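Local structure of sugar ABC transporter (Sugar-binding protein) (Bacillus halodurans, 4YO7) at residues E149-G154 with R186-K191; Q157-A162 with K191-E196; I173-L178 with V233-E238; A259-T264 with V278-D283. The protein binds myo-inositol between its two lobes and, as a solute-binding protein, probably hands this cargo to an ABC sugar transporter. All blocks are in the same frame, centred on the assembly; numbering follows the deposited sequence.

Contact 1 (E149-G154 with R186-K191). With INS (1,2,3,4,5,6-hexahydroxy-cyclohexane), chain F.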
loop_
_atom_site.group_PDB
_atom_site.type_symbol
_atom_site.label_atom_id
_atom_site.label_comp_id
_atom_site.label_asym_id
_atom_site.label_seq_id
_atom_site.Cartn_x
_atom_site.Cartn_y
_atom_site.Cartn_z
ATOM N N GLU A 149 3.688 3.449 -7.790
ATOM C CA GLU A 149 5.133 3.240 -7.716
ATOM C C GLU A 149 5.681 3.656 -6.350
ATOM O O GLU A 149 5.763 4.843 -6.040
ATOM C CB GLU A 149 5.815 4.039 -8.822
ATOM C CG GLU A 149 7.325 3.864 -8.860
ATOM C CD GLU A 149 7.731 2.509 -9.417
ATOM O OE1 GLU A 149 7.217 2.129 -10.499
ATOM O OE2 GLU A 149 8.565 1.825 -8.776
ATOM N N SER A 150 6.045 2.672 -5.541
ATOM C CA SER A 150 6.331 2.906 -4.143
ATOM C C SER A 150 7.392 3.954 -3.871
ATOM O O SER A 150 7.215 4.784 -2.973
ATOM C CB SER A 150 6.762 1.588 -3.497
ATOM O OG SER A 150 5.700 0.666 -3.539
ATOM N N ILE A 151 8.494 3.925 -4.617
ATOM C CA ILE A 151 9.575 4.858 -4.308
ATOM C C ILE A 151 9.104 6.305 -4.481
ATOM O O ILE A 151 9.585 7.184 -3.755
ATOM C CB ILE A 151 10.827 4.607 -5.159
ATOM C CG1 ILE A 151 12.003 5.404 -4.596
ATOM C CG2 ILE A 151 10.563 4.908 -6.606
ATOM C CD1 ILE A 151 13.332 5.028 -5.140
ATOM N N GLN A 152 8.153 6.533 -5.399
ATOM C CA GLN A 152 7.584 7.868 -5.646
ATOM C C GLN A 152 6.920 8.389 -4.359
ATOM O O GLN A 152 7.062 9.574 -4.009
ATOM C CB GLN A 152 6.572 7.840 -6.827
ATOM C CG GLN A 152 5.677 9.110 -6.993
ATOM C CD GLN A 152 4.657 9.071 -8.185
ATOM O OE1 GLN A 152 3.685 8.288 -8.209
ATOM N NE2 GLN A 152 4.868 9.963 -9.149
ATOM N N SER A 153 6.206 7.525 -3.642
ATOM C CA SER A 153 5.572 7.989 -2.406
ATOM C C SER A 153 6.601 8.339 -1.313
ATOM O O SER A 153 6.410 9.322 -0.574
ATOM C CB SER A 153 4.547 6.972 -1.883
ATOM O OG SER A 153 5.072 5.756 -1.411
ATOM N N GLY A 154 7.696 7.577 -1.220
ATOM C CA GLY A 154 8.735 7.891 -0.248
ATOM C C GLY A 154 9.470 9.173 -0.610
ATOM O O GLY A 154 9.803 9.982 0.267
ATOM N N ARG A 186 9.676 2.593 -0.217
ATOM C CA ARG A 186 9.312 3.854 0.441
ATOM C C ARG A 186 10.487 4.355 1.267
ATOM O O ARG A 186 10.872 5.528 1.189
ATOM C CB ARG A 186 8.056 3.693 1.300
ATOM C CG ARG A 186 6.826 3.643 0.457
ATOM C CD ARG A 186 5.598 3.263 1.253
ATOM N NE ARG A 186 4.435 3.173 0.386
ATOM C CZ ARG A 186 3.279 2.633 0.753
ATOM N NH1 ARG A 186 3.130 2.135 1.974
ATOM N NH2 ARG A 186 2.281 2.577 -0.101
ATOM N N THR A 187 11.096 3.461 2.029
ATOM C CA THR A 187 12.262 3.836 2.806
ATOM C C THR A 187 13.434 4.234 1.935
ATOM O O THR A 187 14.153 5.156 2.291
ATOM C CB THR A 187 12.639 2.696 3.756
ATOM O OG1 THR A 187 11.602 2.599 4.714
ATOM C CG2 THR A 187 13.958 2.949 4.514
ATOM N N GLU A 188 13.609 3.575 0.792
ATOM C CA GLU A 188 14.672 3.961 -0.131
ATOM C C GLU A 188 14.429 5.384 -0.662
ATOM O O GLU A 188 15.371 6.191 -0.743
ATOM C CB GLU A 188 14.809 2.958 -1.282
ATOM C CG GLU A 188 15.779 3.417 -2.383
ATOM C CD GLU A 188 17.229 3.487 -1.930
ATOM O OE1 GLU A 188 17.572 2.927 -0.854
ATOM O OE2 GLU A 188 18.036 4.104 -2.672
ATOM N N GLY A 189 13.181 5.713 -0.969
ATOM C CA GLY A 189 12.849 7.053 -1.426
ATOM C C GLY A 189 13.127 8.064 -0.325
ATOM O O GLY A 189 13.674 9.134 -0.582
ATOM N N ASN A 190 12.736 7.729 0.902
ATOM C CA ASN A 190 13.057 8.604 2.033
ATOM C C ASN A 190 14.565 8.862 2.088
ATOM O O ASN A 190 15.025 10.004 2.198
ATOM C CB ASN A 190 12.655 8.007 3.373
ATOM C CG ASN A 190 11.154 7.916 3.584
ATOM O OD1 ASN A 190 10.332 8.571 2.916
ATOM N ND2 ASN A 190 10.790 7.129 4.565
ATOM N N LYS A 191 15.340 7.777 2.046
ATOM C CA LYS A 191 16.785 7.907 2.182
ATOM C C LYS A 191 17.441 8.649 1.022
ATOM O O LYS A 191 18.480 9.289 1.211
ATOM C CB LYS A 191 17.425 6.534 2.366
ATOM C CG LYS A 191 17.056 5.941 3.719
ATOM C CD LYS A 191 17.830 4.678 4.051
ATOM C CE LYS A 191 17.499 4.176 5.454
ATOM N NZ LYS A 191 18.377 3.039 5.872
HETATM C C1 INS F . -0.423 -2.499 2.648
HETATM C C2 INS F . -1.066 -1.478 3.581
HETATM C C3 INS F . -0.348 -0.139 3.416
HETATM C C4 INS F . -0.431 0.363 1.970
HETATM C C5 INS F . 0.177 -0.698 1.030
HETATM C C6 INS F . -0.540 -2.029 1.208
HETATM O O1 INS F . -1.095 -3.784 2.758
HETATM O O2 INS F . -2.433 -1.341 3.200
HETATM O O3 INS F . -0.995 0.794 4.330
HETATM O O4 INS F . 0.344 1.563 1.827
HETATM O O5 INS F . -0.018 -0.261 -0.327
HETATM O O6 INS F . 0.130 -3.024 0.340
#

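Contact 2 (Q157-A162 with K191-E196). With NA (sodium ion), chain G.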
loop_
_atom_site.group_PDB
_atom_site.type_symbol
_atom_site.label_atom_id
_atom_site.label_comp_id
_atom_site.label_asym_id
_atom_site.label_seq_id
_atom_site.Cartn_x
_atom_site.Cartn_y
_atom_site.Cartn_z
ATOM N N GLN A 157 6.931 12.164 0.073
ATOM C CA GLN A 157 6.785 12.310 1.509
ATOM C C GLN A 157 7.977 13.039 2.110
ATOM O O GLN A 157 7.828 14.002 2.856
ATOM C CB GLN A 157 6.641 10.916 2.152
ATOM C CG GLN A 157 6.492 10.924 3.628
ATOM C CD GLN A 157 6.574 9.526 4.205
ATOM O OE1 GLN A 157 7.428 8.715 3.799
ATOM N NE2 GLN A 157 5.694 9.221 5.151
HETATM N N MSE A 158 9.176 12.557 1.797
HETATM C CA MSE A 158 10.363 13.080 2.444
HETATM C C MSE A 158 10.804 14.406 1.843
HETATM O O MSE A 158 11.399 15.229 2.533
HETATM C CB MSE A 158 11.497 12.051 2.373
HETATM C CG MSE A 158 12.677 12.361 3.231
HETATM SE SE MSE A 158 12.284 12.381 5.151
HETATM C CE MSE A 158 13.185 14.016 5.642
ATOM N N GLU A 159 10.495 14.650 0.577
ATOM C CA GLU A 159 10.715 15.987 0.034
ATOM C C GLU A 159 9.981 17.043 0.866
ATOM O O GLU A 159 10.524 18.105 1.171
ATOM C CB GLU A 159 10.239 16.069 -1.410
ATOM C CG GLU A 159 11.176 15.548 -2.462
ATOM C CD GLU A 159 10.481 15.486 -3.817
ATOM O OE1 GLU A 159 9.448 16.185 -3.983
ATOM O OE2 GLU A 159 10.955 14.736 -4.700
ATOM N N GLU A 160 8.741 16.753 1.230
ATOM C CA GLU A 160 7.937 17.739 1.940
ATOM C C GLU A 160 8.435 17.860 3.380
ATOM O O GLU A 160 8.547 18.969 3.918
ATOM C CB GLU A 160 6.452 17.360 1.885
ATOM C CG GLU A 160 5.531 18.357 2.563
ATOM C CD GLU A 160 5.526 19.736 1.927
ATOM O OE1 GLU A 160 5.986 19.909 0.771
ATOM O OE2 GLU A 160 5.067 20.676 2.611
ATOM N N VAL A 161 8.779 16.735 4.007
ATOM C CA VAL A 161 9.305 16.789 5.373
ATOM C C VAL A 161 10.593 17.610 5.400
ATOM O O VAL A 161 10.803 18.428 6.299
ATOM C CB VAL A 161 9.549 15.355 5.957
ATOM C CG1 VAL A 161 10.292 15.420 7.270
ATOM C CG2 VAL A 161 8.238 14.626 6.131
ATOM N N ALA A 162 11.452 17.403 4.410
ATOM C CA ALA A 162 12.695 18.174 4.305
ATOM C C ALA A 162 12.410 19.681 4.202
ATOM O O ALA A 162 13.082 20.480 4.854
ATOM C CB ALA A 162 13.496 17.723 3.114
ATOM N N LYS A 191 15.340 7.777 2.046
ATOM C CA LYS A 191 16.785 7.907 2.182
ATOM C C LYS A 191 17.441 8.649 1.022
ATOM O O LYS A 191 18.480 9.289 1.211
ATOM C CB LYS A 191 17.425 6.534 2.366
ATOM C CG LYS A 191 17.056 5.941 3.719
ATOM C CD LYS A 191 17.830 4.678 4.051
ATOM C CE LYS A 191 17.499 4.176 5.454
ATOM N NZ LYS A 191 18.377 3.039 5.872
ATOM N N GLN A 192 16.860 8.579 -0.169
ATOM C CA GLN A 192 17.429 9.306 -1.304
ATOM C C GLN A 192 17.310 10.806 -1.075
ATOM O O GLN A 192 18.226 11.561 -1.446
ATOM C CB GLN A 192 16.758 8.892 -2.607
ATOM C CG GLN A 192 17.299 7.545 -3.129
ATOM C CD GLN A 192 16.700 7.123 -4.459
ATOM O OE1 GLN A 192 16.030 7.907 -5.129
ATOM N NE2 GLN A 192 16.963 5.876 -4.857
ATOM N N ILE A 193 16.219 11.241 -0.443
ATOM C CA ILE A 193 16.049 12.662 -0.138
ATOM C C ILE A 193 16.977 13.030 1.010
ATOM O O ILE A 193 17.606 14.097 1.023
ATOM C CB ILE A 193 14.589 13.029 0.244
ATOM C CG1 ILE A 193 13.607 12.746 -0.903
ATOM C CG2 ILE A 193 14.501 14.498 0.711
ATOM C CD1 ILE A 193 13.921 13.437 -2.230
ATOM N N ILE A 194 17.068 12.156 1.999
ATOM C CA ILE A 194 17.866 12.451 3.171
ATOM C C ILE A 194 19.333 12.597 2.764
ATOM O O ILE A 194 20.046 13.439 3.303
ATOM C CB ILE A 194 17.669 11.359 4.254
ATOM C CG1 ILE A 194 16.284 11.523 4.889
ATOM C CG2 ILE A 194 18.771 11.446 5.322
ATOM C CD1 ILE A 194 15.772 10.307 5.690
ATOM N N GLU A 195 19.769 11.797 1.791
ATOM C CA GLU A 195 21.166 11.807 1.341
ATOM C C GLU A 195 21.499 13.061 0.518
ATOM O O GLU A 195 22.673 13.401 0.344
ATOM C CB GLU A 195 21.470 10.540 0.543
ATOM C CG GLU A 195 21.612 9.325 1.479
ATOM C CD GLU A 195 21.509 7.980 0.776
ATOM O OE1 GLU A 195 21.546 7.940 -0.474
ATOM O OE2 GLU A 195 21.382 6.954 1.486
ATOM N N GLU A 196 20.463 13.747 0.044
ATOM C CA GLU A 196 20.609 15.016 -0.667
ATOM C C GLU A 196 20.902 16.205 0.250
ATOM O O GLU A 196 21.221 17.291 -0.255
ATOM C CB GLU A 196 19.340 15.324 -1.472
ATOM C CG GLU A 196 19.179 14.504 -2.744
ATOM C CD GLU A 196 20.296 14.754 -3.743
ATOM O OE1 GLU A 196 20.437 15.907 -4.202
ATOM O OE2 GLU A 196 21.039 13.800 -4.056
HETATM NA NA NA G . 21.911 13.625 4.879
HETATM O O HOH W 1 23.599 14.008 3.224
HETATM O O HOH W 2 23.932 13.846 6.316
HETATM O O HOH W 3 22.319 11.319 5.132
#

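Contact 3 (I173-L178 with V233-E238). With INS (1,2,3,4,5,6-hexahydroxy-cyclohexane), chain F.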
loop_
_atom_site.group_PDB
_atom_site.type_symbol
_atom_site.label_atom_id
_atom_site.label_comp_id
_atom_site.label_asym_id
_atom_site.label_seq_id
_atom_site.Cartn_x
_atom_site.Cartn_y
_atom_site.Cartn_z
ATOM N N ILE A 173 12.719 6.742 10.961
ATOM C CA ILE A 173 11.947 6.091 9.909
ATOM C C ILE A 173 11.276 4.836 10.439
ATOM O O ILE A 173 11.953 3.962 10.990
ATOM C CB ILE A 173 12.837 5.708 8.697
ATOM C CG1 ILE A 173 13.350 6.973 8.000
ATOM C CG2 ILE A 173 12.058 4.855 7.690
ATOM C CD1 ILE A 173 14.326 6.705 6.872
HETATM N N MSE A 174 9.954 4.756 10.278
HETATM C CA MSE A 174 9.200 3.533 10.581
HETATM C C MSE A 174 8.998 2.724 9.313
HETATM O O MSE A 174 8.204 3.074 8.442
HETATM C CB MSE A 174 7.842 3.837 11.227
HETATM C CG MSE A 174 7.986 4.533 12.534
HETATM SE SE MSE A 174 6.229 4.631 13.413
HETATM C CE MSE A 174 6.874 4.986 15.212
ATOM N N ASP A 175 9.756 1.641 9.226
ATOM C CA ASP A 175 9.563 0.626 8.193
ATOM C C ASP A 175 8.247 -0.096 8.370
ATOM O O ASP A 175 7.808 -0.409 9.501
ATOM C CB ASP A 175 10.687 -0.438 8.198
ATOM C CG ASP A 175 11.948 -0.013 7.476
ATOM O OD1 ASP A 175 11.894 0.574 6.356
ATOM O OD2 ASP A 175 13.038 -0.336 8.018
ATOM N N GLY A 176 7.608 -0.382 7.249
ATOM C CA GLY A 176 6.467 -1.265 7.241
ATOM C C GLY A 176 6.884 -2.733 7.323
ATOM O O GLY A 176 7.958 -3.073 7.874
ATOM N N GLU A 177 6.025 -3.604 6.812
ATOM C CA GLU A 177 6.278 -5.041 6.872
ATOM C C GLU A 177 7.537 -5.388 6.075
ATOM O O GLU A 177 7.653 -5.133 4.862
ATOM C CB GLU A 177 5.055 -5.832 6.374
ATOM C CG GLU A 177 3.888 -5.673 7.330
ATOM C CD GLU A 177 2.592 -6.307 6.869
ATOM O OE1 GLU A 177 2.612 -7.415 6.301
ATOM O OE2 GLU A 177 1.541 -5.695 7.137
ATOM N N LEU A 178 8.523 -5.911 6.787
ATOM C CA LEU A 178 9.844 -6.039 6.222
ATOM C C LEU A 178 9.853 -7.004 5.056
ATOM O O LEU A 178 9.365 -8.154 5.129
ATOM C CB LEU A 178 10.871 -6.489 7.280
ATOM C CG LEU A 178 11.219 -5.436 8.337
ATOM C CD1 LEU A 178 12.188 -6.053 9.373
ATOM C CD2 LEU A 178 11.766 -4.137 7.793
ATOM N N VAL A 233 8.914 9.555 10.213
ATOM C CA VAL A 233 8.510 9.374 8.833
ATOM C C VAL A 233 8.182 7.897 8.647
ATOM O O VAL A 233 9.060 7.038 8.741
ATOM C CB VAL A 233 9.619 9.854 7.865
ATOM C CG1 VAL A 233 9.166 9.720 6.449
ATOM C CG2 VAL A 233 9.958 11.308 8.156
ATOM N N ALA A 234 6.906 7.616 8.415
ATOM C CA ALA A 234 6.407 6.241 8.423
ATOM C C ALA A 234 6.012 5.778 7.043
ATOM O O ALA A 234 5.425 6.531 6.271
ATOM C CB ALA A 234 5.223 6.125 9.361
ATOM N N ASN A 235 6.314 4.522 6.738
ATOM C CA ASN A 235 5.935 3.931 5.467
ATOM C C ASN A 235 4.402 3.882 5.229
ATOM O O ASN A 235 3.976 3.647 4.081
ATOM C CB ASN A 235 6.453 2.488 5.345
ATOM C CG ASN A 235 7.962 2.337 5.090
ATOM O OD1 ASN A 235 8.448 1.184 5.064
ATOM N ND2 ASN A 235 8.704 3.427 4.897
ATOM N N ASN A 236 3.570 3.960 6.280
ATOM C CA ASN A 236 2.143 4.151 6.047
ATOM C C ASN A 236 1.466 4.944 7.141
ATOM O O ASN A 236 2.048 5.238 8.187
ATOM C CB ASN A 236 1.410 2.800 5.834
ATOM C CG ASN A 236 1.077 2.043 7.123
ATOM O OD1 ASN A 236 1.656 2.257 8.187
ATOM N ND2 ASN A 236 0.130 1.100 6.998
ATOM N N ASP A 237 0.227 5.304 6.871
ATOM C CA ASP A 237 -0.526 6.149 7.783
ATOM C C ASP A 237 -0.837 5.475 9.107
ATOM O O ASP A 237 -0.817 6.141 10.148
ATOM C CB ASP A 237 -1.854 6.602 7.137
ATOM C CG ASP A 237 -1.673 7.684 6.088
ATOM O OD1 ASP A 237 -0.670 8.441 6.150
ATOM O OD2 ASP A 237 -2.564 7.814 5.210
ATOM N N GLU A 238 -1.119 4.173 9.095
ATOM C CA GLU A 238 -1.448 3.505 10.351
ATOM C C GLU A 238 -0.310 3.646 11.360
ATOM O O GLU A 238 -0.548 3.955 12.525
ATOM C CB GLU A 238 -1.777 2.030 10.128
ATOM C CG GLU A 238 -3.166 1.809 9.583
ATOM C CD GLU A 238 -4.263 2.327 10.544
ATOM O OE1 GLU A 238 -4.413 1.749 11.633
ATOM O OE2 GLU A 238 -4.963 3.316 10.216
HETATM C C1 INS F . -0.423 -2.499 2.648
HETATM C C2 INS F . -1.066 -1.478 3.581
HETATM C C3 INS F . -0.348 -0.139 3.416
HETATM C C4 INS F . -0.431 0.363 1.970
HETATM C C5 INS F . 0.177 -0.698 1.030
HETATM C C6 INS F . -0.540 -2.029 1.208
HETATM O O1 INS F . -1.095 -3.784 2.758
HETATM O O2 INS F . -2.433 -1.341 3.200
HETATM O O3 INS F . -0.995 0.794 4.330
HETATM O O4 INS F . 0.344 1.563 1.827
HETATM O O5 INS F . -0.018 -0.261 -0.327
HETATM O O6 INS F . 0.130 -3.024 0.340
#

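Contact 4 (A259-T264 with V278-D283). With INS (1,2,3,4,5,6-hexahydroxy-cyclohexane), chain F.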
loop_
_atom_site.group_PDB
_atom_site.type_symbol
_atom_site.label_atom_id
_atom_site.label_comp_id
_atom_site.label_asym_id
_atom_site.label_seq_id
_atom_site.Cartn_x
_atom_site.Cartn_y
_atom_site.Cartn_z
ATOM N N ALA A 259 4.829 12.131 9.507
ATOM C CA ALA A 259 4.458 11.856 8.122
ATOM C C ALA A 259 4.040 10.403 7.931
ATOM O O ALA A 259 4.645 9.485 8.499
ATOM C CB ALA A 259 5.616 12.211 7.205
ATOM N N GLY A 260 3.024 10.209 7.077
ATOM C CA GLY A 260 2.574 8.887 6.662
ATOM C C GLY A 260 2.400 8.795 5.156
ATOM O O GLY A 260 2.754 9.731 4.426
ATOM N N ILE A 261 1.879 7.652 4.705
ATOM C CA ILE A 261 1.529 7.403 3.302
ATOM C C ILE A 261 0.232 6.621 3.289
ATOM O O ILE A 261 0.076 5.710 4.095
ATOM C CB ILE A 261 2.656 6.610 2.539
ATOM C CG1 ILE A 261 3.898 7.510 2.382
ATOM C CG2 ILE A 261 2.177 6.095 1.166
ATOM C CD1 ILE A 261 5.156 6.802 1.931
ATOM N N ASP A 262 -0.660 7.048 2.386
ATOM C CA ASP A 262 -1.918 6.404 1.961
ATOM C C ASP A 262 -3.022 7.460 1.821
ATOM O O ASP A 262 -3.848 7.374 0.932
ATOM C CB ASP A 262 -2.423 5.320 2.919
ATOM C CG ASP A 262 -1.689 3.977 2.781
ATOM O OD1 ASP A 262 -1.766 3.199 3.751
ATOM O OD2 ASP A 262 -1.042 3.704 1.736
ATOM N N ALA A 263 -3.040 8.428 2.739
ATOM C CA ALA A 263 -4.119 9.417 2.854
ATOM C C ALA A 263 -5.463 8.723 3.076
ATOM O O ALA A 263 -6.469 9.038 2.424
ATOM C CB ALA A 263 -4.182 10.325 1.630
ATOM N N THR A 264 -5.477 7.784 4.012
ATOM C CA THR A 264 -6.734 7.170 4.426
ATOM C C THR A 264 -7.625 8.207 5.109
ATOM O O THR A 264 -7.162 9.262 5.545
ATOM C CB THR A 264 -6.534 6.024 5.417
ATOM O OG1 THR A 264 -5.865 6.531 6.576
ATOM C CG2 THR A 264 -5.735 4.886 4.802
ATOM N N VAL A 278 2.074 15.463 7.076
ATOM C CA VAL A 278 2.279 15.052 5.696
ATOM C C VAL A 278 1.670 13.689 5.490
ATOM O O VAL A 278 1.826 12.814 6.340
ATOM C CB VAL A 278 3.786 14.987 5.349
ATOM C CG1 VAL A 278 4.002 14.491 3.909
ATOM C CG2 VAL A 278 4.470 16.323 5.568
ATOM N N THR A 279 0.958 13.490 4.387
ATOM C CA THR A 279 0.737 12.143 3.921
ATOM C C THR A 279 0.745 12.169 2.410
ATOM O O THR A 279 1.040 13.194 1.794
ATOM C CB THR A 279 -0.568 11.508 4.516
ATOM O OG1 THR A 279 -0.681 10.143 4.092
ATOM C CG2 THR A 279 -1.823 12.239 4.119
ATOM N N VAL A 280 0.505 11.009 1.822
ATOM C CA VAL A 280 0.590 10.844 0.391
ATOM C C VAL A 280 -0.564 9.961 -0.060
ATOM O O VAL A 280 -0.664 8.810 0.343
ATOM C CB VAL A 280 1.930 10.220 -0.037
ATOM C CG1 VAL A 280 2.006 10.121 -1.567
ATOM C CG2 VAL A 280 3.112 11.023 0.509
ATOM N N PHE A 281 -1.441 10.520 -0.904
ATOM C CA PHE A 281 -2.610 9.791 -1.372
ATOM C C PHE A 281 -2.238 8.621 -2.258
ATOM O O PHE A 281 -1.535 8.788 -3.252
ATOM C CB PHE A 281 -3.538 10.754 -2.120
ATOM C CG PHE A 281 -4.731 10.096 -2.779
ATOM C CD1 PHE A 281 -5.795 9.630 -2.025
ATOM C CD2 PHE A 281 -4.807 9.997 -4.170
ATOM C CE1 PHE A 281 -6.893 9.041 -2.644
ATOM C CE2 PHE A 281 -5.902 9.420 -4.780
ATOM C CZ PHE A 281 -6.941 8.951 -4.018
ATOM N N GLN A 282 -2.728 7.438 -1.862
ATOM C CA GLN A 282 -2.709 6.237 -2.677
ATOM C C GLN A 282 -4.167 5.909 -2.995
ATOM O O GLN A 282 -5.015 5.843 -2.111
ATOM C CB GLN A 282 -2.024 5.059 -1.965
ATOM C CG GLN A 282 -1.706 3.945 -2.941
ATOM C CD GLN A 282 -1.104 2.689 -2.383
ATOM O OE1 GLN A 282 -0.818 1.777 -3.150
ATOM N NE2 GLN A 282 -0.938 2.598 -1.077
ATOM N N ASP A 283 -4.442 5.712 -4.267
ATOM C CA ASP A 283 -5.815 5.631 -4.751
ATOM C C ASP A 283 -6.346 4.209 -4.636
ATOM O O ASP A 283 -6.289 3.434 -5.600
ATOM C CB ASP A 283 -5.857 6.115 -6.188
ATOM C CG ASP A 283 -7.273 6.269 -6.731
ATOM O OD1 ASP A 283 -8.259 6.040 -6.005
ATOM O OD2 ASP A 283 -7.389 6.651 -7.912
HETATM C C1 INS F . -0.423 -2.499 2.648
HETATM C C2 INS F . -1.066 -1.478 3.581
HETATM C C3 INS F . -0.348 -0.139 3.416
HETATM C C4 INS F . -0.431 0.363 1.970
HETATM C C5 INS F . 0.177 -0.698 1.030
HETATM C C6 INS F . -0.540 -2.029 1.208
HETATM O O1 INS F . -1.095 -3.784 2.758
HETATM O O2 INS F . -2.433 -1.341 3.200
HETATM O O3 INS F . -0.995 0.794 4.330
HETATM O O4 INS F . 0.344 1.563 1.827
HETATM O O5 INS F . -0.018 -0.261 -0.327
HETATM O O6 INS F . 0.130 -3.024 0.340
#

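Contact 1 (E149-G154 with R186-K191)
The hydroxyl S153 OG is gripped from two directions. It donates to S150 O one turn back (2.8 Å), lying in the carbonyl plane on a lone pair, and it accepts a weak hydrogen bond from R186 NE across the contact (3.2 Å, 133°). A chi1 of 68°, with OG between the backbone N and the carbonyl carbon, lets this short serine serve both partners. R186 needs length: its chain, extended from CG to NE, runs past S150 and S153, and R186 CG lies 3.6 Å from S150 O. Beyond the serine, R186 NH1 and NH2 both donate to inositol O4 (2.8 and 2.9 Å), which sits at the guanidinium edge near its plane. R186 NH2 also bonds to Y311 OH, which should help to fix the rotation of the flat group. An alanine here would remove the guanidinium and would probably leave O4 without two of its donors and S153 OG without its partner across the helices. Behind the arginine, small residues bring the backbones together. G154 CA makes a CA-H...O contact with R186 O (3.5 Å), there being no beta carbon to fend it off, and G189 CA lies 3.7 Å from I151 CG1. I151 turns its branched chain alongside E188, whose carboxylate reaches Q192 instead. The axes of the two segments approach to 6.7 Å at a crossing angle of -42°, a glycine-mediated close helix packing that sets an arginine in the inositol pocket.

Contact 2 (Q157-A162 with K191-E196)
I193 is a knob pressed into the side of helix 150-164. Its hollow is bounded by L155, M158, E159 and A162, spaced i, i+3, i+4 and i+7, the hole of a knobs-into-holes contact, and its base and two branches meet different residues. I193 CB meets M158 CG (3.6 Å), CG2 lies 4.1 Å from A162 CB and also touches M158 CG, and CD1 reaches E159 CG (3.5 Å). A chi1 of -62° puts CG1 anti to the carbonyl carbon, and a bend at the next bond takes CD1 across the stem of E159. A beta-branched isoleucine suits such a hollow, being broad at its base, and the small A162 lets I193 CG2 sit over its methyl.

M158, present as selenomethionine, slides past I193 in the opposite direction, bends at chi2 (63°), and brings CE to 4.0 Å from I194 CG1, crossing that side chain at about a right angle. The segments' axes are 8.8 Å apart and 35° from parallel. I194 O, the carbonyls of H197 and L200 and three waters bind the sodium ion beyond I194; inward, M158 reaches V233 of strand 231-234, and both M158 and A162 rest on L200 of strand 200-207.

Contact 3 (I173-L178 with V233-E238)
G176 N donates to N235 OD1 at 2.8 Å, a nearly straight bond (164°) in which the donor stands above the amide's carbonyl plane instead of on a lone pair. Beside it, N235 N bonds to M174 O (2.9 Å), so one asparagine accepts through its side chain and donates through its backbone. With chi1 at -74°, N235 CG is anti to the carbonyl carbon, which lays the amide across the end of the neighbouring strand; its ND2 is taken up by T187 OG1, which also bonds to D175 OD1. A leucine in its place would probably leave G176 N without its acceptor and T187 OG1 without one of its partners. M174 also donates, its N bonding to V233 O (2.9 Å). The backbone bonds join adjacent strands of the parallel sheet in the C-terminal lobe of a periplasmic binding protein, and the side-chain bond extends the pairing into the loops that follow, which face the ligand. N236 uses that position: its ND2 points straight at inositol O3 (2.9 Å, 173°), while its OD1 caps M239 N of helix 237-249. M174 CB and A234 CB make apolar contact on one face of the sheet (3.9 Å), alanine being small enough to let the long selenomethionine M174 run off between helices 212-224 and 237-249. The other face holds I173 and V233, beta-branched residues at home in strands.

Contact 4 (A259-T264 with V278-D283)
V278 leads into strand 279-281, which runs alongside 259-264 in the same direction, as in a beta-alpha-beta crossover, the chain returning after helix 265-272 to lie beside the edge strand 257-259; 279-281 itself pairs antiparallel with 312-314. V278 O accepts G260 N (3.0 Å), and V278 CB packs on A259 CB. With T279 OG1 anti to the backbone N (chi1 -176°), the hydroxyl accepts A263 N (3.2 Å) and is also hydrogen-bonded to D237 OD1, so a threonine suits this buried strand position by serving both a backbone N-H and a carboxylate, while CG2 rests on A263. V280 O accepts D262 N at 2.7 Å, whereas V280 N, buried here, has no partner in the model; the valine lies alongside I261. F281 meets A263, whose backbone lies in the left-handed helical region and whose CB comes to 3.4 Å from F281 CA and to the ring's edge near its plane; the ring also meets that of Y322. Q282 N donates almost straight to D262 O (3.0 Å, 176°), from above the carbonyl plane, and the extended side chain carries NE2 to inositol O5 (3.1 Å) and, weakly, to D262 OD2. Beside it the D262 carboxylate receives two hydroxyls, O3 at OD1 (2.6 Å) and O4 at OD2 (2.6 Å), as suits an acidic group facing a polyol. Q287 NE2 holds Q282 OE1, steadying the amide. D283 OD1 caps G286 N, and the backbone N of D283 lies over one face of the F281 ring, toward the rim.

In the fold
Helix 150-164 enters first and takes part in two closures: after strand 169-175 the chain returns as helix 181-195, and contacts 1 and 2 cross, joining the two helices along successive turns with K191 in common. Strand 169-175 lies within both loops but pairs forward with 231-234, so contact 3 crosses them and ties the helix pair to the sheet through T187 and Q157, which bond to residues of contact 3. Contact 4 follows in series, closing a short loop that contains helix 265-272; A234 N bonds to A259 O, tying it to contact 3. Contacts 1, 3 and 4 converge on the inositol from the C-terminal lobe, while contact 2 lies farther out, near the sodium ion.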